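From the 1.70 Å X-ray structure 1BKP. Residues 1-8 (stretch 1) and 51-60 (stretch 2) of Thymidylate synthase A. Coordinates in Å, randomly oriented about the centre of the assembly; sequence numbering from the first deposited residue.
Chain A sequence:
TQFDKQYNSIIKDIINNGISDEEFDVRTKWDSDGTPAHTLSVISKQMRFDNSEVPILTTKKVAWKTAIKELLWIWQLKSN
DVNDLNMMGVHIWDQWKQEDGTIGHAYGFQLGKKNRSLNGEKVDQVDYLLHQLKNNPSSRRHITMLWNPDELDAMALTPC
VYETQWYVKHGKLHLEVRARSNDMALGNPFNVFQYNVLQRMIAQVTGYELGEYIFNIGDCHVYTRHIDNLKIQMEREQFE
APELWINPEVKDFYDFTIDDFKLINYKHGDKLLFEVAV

Stretch 1 (1-8) TQFDKQYN
Stretch 2, residues 51-60: NSEVPILTTK

L57 places one methyl over each of two aromatic rings on successive turns of a helix. Its CD2 lies 3.6 Å from the centroid of the F3 ring, 23° off the ring normal. Its CD1 lies 4.1 Å from the centroid of the Y7 ring, 21° off the normal. Both are CH-pi contacts over a ring face. L57 adopts m, t; F3 and Y7 both have chi1 t, and their CA-to-CB bonds point toward the other stretch.

Q2 is the N-cap, with phi/psi -32/127, and the helix starts at F3 and continues past N8. Y7 N donates a hydrogen bond to F3 O at 2.7 Å, and N8 N to D4 O at 3.1 Å. Stretch 2 has no regular helix or strand; I56 and L57 are extended, at -149/141 and -72/147. The stretches advance in the same direction: CA atoms pair T1 with E53 (6.7 Å), F3 with P55 (5.2 Å) and D4 with L57 (5.3 Å).

D4, chi1 m, takes two hydrogen bonds from one residue. T58 N donates to D4 OD1 at 2.9 Å, and T58 OG1, on a p rotamer, donates to D4 OD2 at 2.7 Å. The carboxylate thus engages both backbone and side chain of T58. Q2 NE2 donates to I56 O at 2.8 Å, at a nearly straight 170°. The CA-to-CB bond of Q2 points sideways, but the amide end comes nearer.

At the terminus, T1 N forms a salt bridge with E53 OE1 at 3.2 Å. E53 has chi1 p and chi2 t; its CA-to-CB bond points toward stretch 1.

Water 2 accepts from F3 N at 3.2 Å and lies 2.9 Å from E53 OE2. Water 3 accepts from N8 ND2 at 2.5 Å and sits 2.8 Å from T59 OG1. Water 4 donates to Y7 OH and accepts from K60 NZ, both at 2.9 Å.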

ATOM      1  N   THR A   1      -9.062  10.087 -20.065  1.00 49.83           N
ATOM      2  CA  THR A   1      -9.000   9.822 -18.638  1.00 38.98           C
ATOM      3  C   THR A   1      -8.291  10.933 -17.992  1.00 35.26           C
ATOM      4  O   THR A   1      -7.500  10.652 -17.109  1.00 40.31           O
ATOM      5  CB  THR A   1      -8.170   8.550 -18.372  1.00 33.02           C
ATOM      6  OG1 THR A   1      -7.397   8.351 -19.503  1.00 36.72           O
ATOM      7  CG2 THR A   1      -9.016   7.337 -18.261  1.00 38.38           C
ATOM      8  N   GLN A   2      -8.467  12.183 -18.444  1.00 30.53           N
ATOM      9  CA  GLN A   2      -7.773  13.216 -17.845  1.00 24.90           C
ATOM     10  C   GLN A   2      -7.504  13.021 -16.324  1.00 21.53           C
ATOM     11  O   GLN A   2      -8.350  12.845 -15.391  1.00 17.42           O
ATOM     12  CB  GLN A   2      -8.255  14.718 -18.111  1.00 12.68           C
ATOM     13  CG  GLN A   2      -7.371  15.474 -19.363  1.00 26.39           C
ATOM     14  CD  GLN A   2      -5.805  15.365 -19.294  1.00 35.33           C
ATOM     15  OE1 GLN A   2      -5.144  15.413 -20.324  1.00 48.12           O
ATOM     16  NE2 GLN A   2      -5.224  15.374 -18.088  1.00 23.06           N
ATOM     17  N   PHE A   3      -6.234  13.170 -16.139  1.00 18.71           N
ATOM     18  CA  PHE A   3      -5.671  13.359 -14.855  1.00 16.11           C
ATOM     19  C   PHE A   3      -6.239  14.745 -14.404  1.00 14.58           C
ATOM     20  O   PHE A   3      -6.474  14.923 -13.254  1.00 16.46           O
ATOM     21  CB  PHE A   3      -4.166  13.441 -15.035  1.00 16.33           C
ATOM     22  CG  PHE A   3      -3.392  13.622 -13.738  1.00 19.73           C
ATOM     23  CD1 PHE A   3      -3.969  13.331 -12.491  1.00 21.75           C
ATOM     24  CD2 PHE A   3      -2.118  14.113 -13.750  1.00 22.67           C
ATOM     25  CE1 PHE A   3      -3.264  13.550 -11.288  1.00 21.78           C
ATOM     26  CE2 PHE A   3      -1.427  14.323 -12.487  1.00 23.12           C
ATOM     27  CZ  PHE A   3      -1.998  14.046 -11.316  1.00 21.09           C
ATOM     28  N   ASP A   4      -6.470  15.713 -15.288  1.00 13.05           N
ATOM     29  CA  ASP A   4      -6.965  17.031 -14.859  1.00 15.04           C
ATOM     30  C   ASP A   4      -8.263  16.832 -14.155  1.00 17.17           C
ATOM     31  O   ASP A   4      -8.532  17.478 -13.172  1.00 18.23           O
ATOM     32  CB  ASP A   4      -7.282  17.919 -16.068  1.00 17.75           C
ATOM     33  CG  ASP A   4      -6.012  18.450 -16.778  1.00 18.30           C
ATOM     34  OD1 ASP A   4      -5.156  18.978 -16.089  1.00 17.78           O
ATOM     35  OD2 ASP A   4      -5.972  18.463 -18.012  1.00 20.78           O
ATOM     36  N   LYS A   5      -9.136  15.994 -14.706  1.00 15.04           N
ATOM     37  CA  LYS A   5     -10.445  15.787 -14.058  1.00 14.63           C
ATOM     38  C   LYS A   5     -10.375  15.164 -12.683  1.00 16.18           C
ATOM     39  O   LYS A   5     -10.969  15.633 -11.736  1.00 19.53           O
ATOM     40  CB  LYS A   5     -11.338  14.920 -14.970  1.00 19.89           C
ATOM     41  CG  LYS A   5     -11.702  15.734 -16.219  1.00 41.52           C
ATOM     42  CD  LYS A   5     -12.761  15.103 -17.076  1.00 45.39           C
ATOM     43  CE  LYS A   5     -12.901  15.917 -18.333  1.00 46.26           C
ATOM     44  NZ  LYS A   5     -13.169  17.332 -17.923  1.00 49.45           N
ATOM     45  N   GLN A   6      -9.566  14.114 -12.578  1.00 14.89           N
ATOM     46  CA  GLN A   6      -9.424  13.428 -11.316  1.00 16.73           C
ATOM     47  C   GLN A   6      -8.697  14.244 -10.337  1.00 16.59           C
ATOM     48  O   GLN A   6      -9.038  14.218  -9.148  1.00 14.62           O
ATOM     49  CB  GLN A   6      -8.720  12.066 -11.532  1.00 17.84           C
ATOM     50  CG  GLN A   6      -9.638  11.112 -12.317  1.00 16.01           C
ATOM     51  CD  GLN A   6      -9.033   9.678 -12.356  1.00 17.83           C
ATOM     52  OE1 GLN A   6      -8.715   9.122 -11.317  1.00 15.14           O
ATOM     53  NE2 GLN A   6      -8.812   9.156 -13.520  1.00 21.00           N
ATOM     54  N   TYR A   7      -7.669  14.962 -10.809  1.00 16.64           N
ATOM     55  CA  TYR A   7      -6.872  15.785  -9.849  1.00 17.91           C
ATOM     56  C   TYR A   7      -7.743  16.927  -9.220  1.00 15.64           C
ATOM     57  O   TYR A   7      -7.771  17.136  -7.991  1.00 15.77           O
ATOM     58  CB  TYR A   7      -5.663  16.350 -10.619  1.00 17.35           C
ATOM     59  CG  TYR A   7      -4.815  17.314  -9.850  1.00 15.19           C
ATOM     60  CD1 TYR A   7      -3.828  16.834  -9.015  1.00 14.94           C
ATOM     61  CD2 TYR A   7      -4.929  18.670 -10.040  1.00 14.42           C
ATOM     62  CE1 TYR A   7      -2.921  17.669  -8.343  1.00 14.52           C
ATOM     63  CE2 TYR A   7      -4.026  19.546  -9.396  1.00 10.99           C
ATOM     64  CZ  TYR A   7      -3.028  19.054  -8.542  1.00 17.85           C
ATOM     65  OH  TYR A   7      -2.177  19.879  -7.806  1.00 18.64           O
ATOM     66  N   ASN A   8      -8.505  17.594 -10.093  1.00 13.36           N
ATOM     67  CA  ASN A   8      -9.355  18.665  -9.709  1.00 15.55           C
ATOM     68  C   ASN A   8     -10.394  18.183  -8.711  1.00 20.33           C
ATOM     69  O   ASN A   8     -10.802  18.947  -7.837  1.00 20.90           O
ATOM     70  CB  ASN A   8     -10.068  19.255 -10.910  1.00 20.22           C
ATOM     71  CG  ASN A   8      -9.208  20.170 -11.808  1.00 16.04           C
ATOM     72  OD1 ASN A   8      -9.713  20.652 -12.841  1.00 20.40           O
ATOM     73  ND2 ASN A   8      -7.959  20.300 -11.534  1.00 14.35           N
ATOM     74  N   ASN A  51      -4.779   4.067 -19.367  1.00 18.50           N
ATOM     75  CA  ASN A  51      -3.657   4.227 -20.264  1.00 19.11           C
ATOM     76  C   ASN A  51      -3.981   4.600 -21.714  1.00 19.49           C
ATOM     77  O   ASN A  51      -3.112   4.496 -22.617  1.00 20.86           O
ATOM     78  CB  ASN A  51      -2.669   3.027 -20.165  1.00 14.55           C
ATOM     79  CG  ASN A  51      -1.560   3.304 -19.135  1.00 20.51           C
ATOM     80  OD1 ASN A  51      -0.997   4.396 -19.138  1.00 19.69           O
ATOM     81  ND2 ASN A  51      -1.286   2.324 -18.214  1.00 19.85           N
ATOM     82  N   SER A  52      -5.191   5.097 -21.939  1.00 17.05           N
ATOM     83  CA  SER A  52      -5.566   5.513 -23.297  1.00 19.33           C
ATOM     84  C   SER A  52      -4.902   6.864 -23.532  1.00 24.50           C
ATOM     85  O   SER A  52      -4.739   7.297 -24.639  1.00 26.86           O
ATOM     86  CB  SER A  52      -7.061   5.577 -23.448  1.00 16.13           C
ATOM     87  OG  SER A  52      -7.633   6.406 -22.446  1.00 24.21           O
ATOM     88  N   GLU A  53      -4.504   7.541 -22.460  1.00 22.29           N
ATOM     89  CA  GLU A  53      -3.750   8.798 -22.594  1.00 22.62           C
ATOM     90  C   GLU A  53      -2.723   8.879 -21.454  1.00 23.62           C
ATOM     91  O   GLU A  53      -2.830   8.156 -20.442  1.00 23.09           O
ATOM     92  CB  GLU A  53      -4.693  10.024 -22.565  1.00 22.29           C
ATOM     93  CG  GLU A  53      -5.547  10.100 -21.472  1.00 24.76           C
ATOM     94  CD  GLU A  53      -6.548  11.306 -21.566  1.00 29.89           C
ATOM     95  OE1 GLU A  53      -7.349  11.354 -22.476  1.00 35.85           O
ATOM     96  OE2 GLU A  53      -6.560  12.164 -20.676  1.00 30.17           O
ATOM     97  N   VAL A  54      -1.721   9.737 -21.638  1.00 23.01           N
ATOM     98  CA  VAL A  54      -0.652   9.948 -20.665  1.00 21.63           C
ATOM     99  C   VAL A  54      -1.244  10.746 -19.494  1.00 19.25           C
ATOM    100  O   VAL A  54      -1.926  11.697 -19.731  1.00 20.24           O
ATOM    101  CB  VAL A  54       0.464  10.765 -21.347  1.00 23.83           C
ATOM    102  CG1 VAL A  54       1.435  11.292 -20.335  1.00 23.92           C
ATOM    103  CG2 VAL A  54       1.245   9.791 -22.255  1.00 25.52           C
ATOM    104  N   PRO A  55      -1.111  10.267 -18.232  1.00 15.59           N
ATOM    105  CA  PRO A  55      -1.677  11.057 -17.155  1.00 15.06           C
ATOM    106  C   PRO A  55      -0.786  12.284 -16.879  1.00 13.81           C
ATOM    107  O   PRO A  55       0.241  12.154 -16.259  1.00 15.15           O
ATOM    108  CB  PRO A  55      -1.714  10.069 -15.943  1.00 13.87           C
ATOM    109  CG  PRO A  55      -0.644   9.108 -16.241  1.00 13.84           C
ATOM    110  CD  PRO A  55      -0.642   8.935 -17.772  1.00 13.19           C
ATOM    111  N   ILE A  56      -1.172  13.454 -17.389  1.00 12.72           N
ATOM    112  CA  ILE A  56      -0.380  14.641 -17.158  1.00 13.22           C
ATOM    113  C   ILE A  56      -1.328  15.799 -17.130  1.00 13.29           C
ATOM    114  O   ILE A  56      -2.477  15.736 -17.676  1.00 14.99           O
ATOM    115  CB  ILE A  56       0.716  14.792 -18.245  1.00 14.49           C
ATOM    116  CG1 ILE A  56       1.763  15.850 -17.850  1.00 21.97           C
ATOM    117  CG2 ILE A  56       0.117  15.102 -19.635  1.00 10.98           C
ATOM    118  CD1 ILE A  56       3.057  15.735 -18.699  1.00 26.67           C
ATOM    119  N   LEU A  57      -1.026  16.724 -16.210  1.00 14.16           N
ATOM    120  CA  LEU A  57      -1.905  17.892 -16.097  1.00 16.58           C
ATOM    121  C   LEU A  57      -1.748  18.836 -17.282  1.00 14.91           C
ATOM    122  O   LEU A  57      -0.627  18.970 -17.799  1.00 15.33           O
ATOM    123  CB  LEU A  57      -1.544  18.742 -14.881  1.00 18.18           C
ATOM    124  CG  LEU A  57      -1.781  18.144 -13.472  1.00 24.12           C
ATOM    125  CD1 LEU A  57      -1.758  19.333 -12.450  1.00 23.26           C
ATOM    126  CD2 LEU A  57      -3.149  17.319 -13.492  1.00 22.25           C
ATOM    127  N   THR A  58      -2.841  19.504 -17.684  1.00 15.18           N
ATOM    128  CA  THR A  58      -2.690  20.544 -18.709  1.00 15.01           C
ATOM    129  C   THR A  58      -2.993  21.954 -18.110  1.00 17.56           C
ATOM    130  O   THR A  58      -2.839  22.992 -18.787  1.00 18.04           O
ATOM    131  CB  THR A  58      -3.510  20.304 -19.886  1.00  8.96           C
ATOM    132  OG1 THR A  58      -4.907  20.395 -19.553  1.00 11.99           O
ATOM    133  CG2 THR A  58      -3.099  18.926 -20.568  1.00 18.65           C
ATOM    134  N   THR A  59      -3.463  21.995 -16.866  1.00 16.92           N
ATOM    135  CA  THR A  59      -3.773  23.280 -16.258  1.00 20.64           C
ATOM    136  C   THR A  59      -2.516  24.031 -15.784  1.00 19.09           C
ATOM    137  O   THR A  59      -2.598  25.159 -15.341  1.00 19.71           O
ATOM    138  CB  THR A  59      -4.825  23.211 -15.127  1.00 17.67           C
ATOM    139  OG1 THR A  59      -4.300  22.340 -14.171  1.00 16.35           O
ATOM    140  CG2 THR A  59      -6.238  22.680 -15.655  1.00 14.62           C
ATOM    141  N   LYS A  60      -1.385  23.336 -15.772  1.00 17.82           N
ATOM    142  CA  LYS A  60      -0.079  23.952 -15.494  1.00 19.70           C
ATOM    143  C   LYS A  60       0.945  23.005 -16.107  1.00 19.62           C
ATOM    144  O   LYS A  60       0.617  21.868 -16.427  1.00 19.77           O
ATOM    145  CB  LYS A  60       0.194  24.110 -13.989  1.00 24.93           C
ATOM    146  CG  LYS A  60       0.576  22.835 -13.265  1.00 21.58           C
ATOM    147  CD  LYS A  60       1.156  23.071 -11.914  1.00 19.45           C
ATOM    148  CE  LYS A  60       1.553  21.684 -11.226  1.00 24.10           C
ATOM    149  NZ  LYS A  60       2.025  21.806  -9.768  1.00 19.68           N
TER
HETATM  150  O   HOH W   1      -5.000   6.986 -19.162  1.00 18.50           O
HETATM  151  O   HOH W   2      -4.562  11.878 -18.536  1.00 25.42           O
HETATM  152  O   HOH W   3      -6.265  20.576 -13.397  1.00 25.20           O
HETATM  153  O   HOH W   4      -0.807  22.030  -9.264  1.00 23.32           O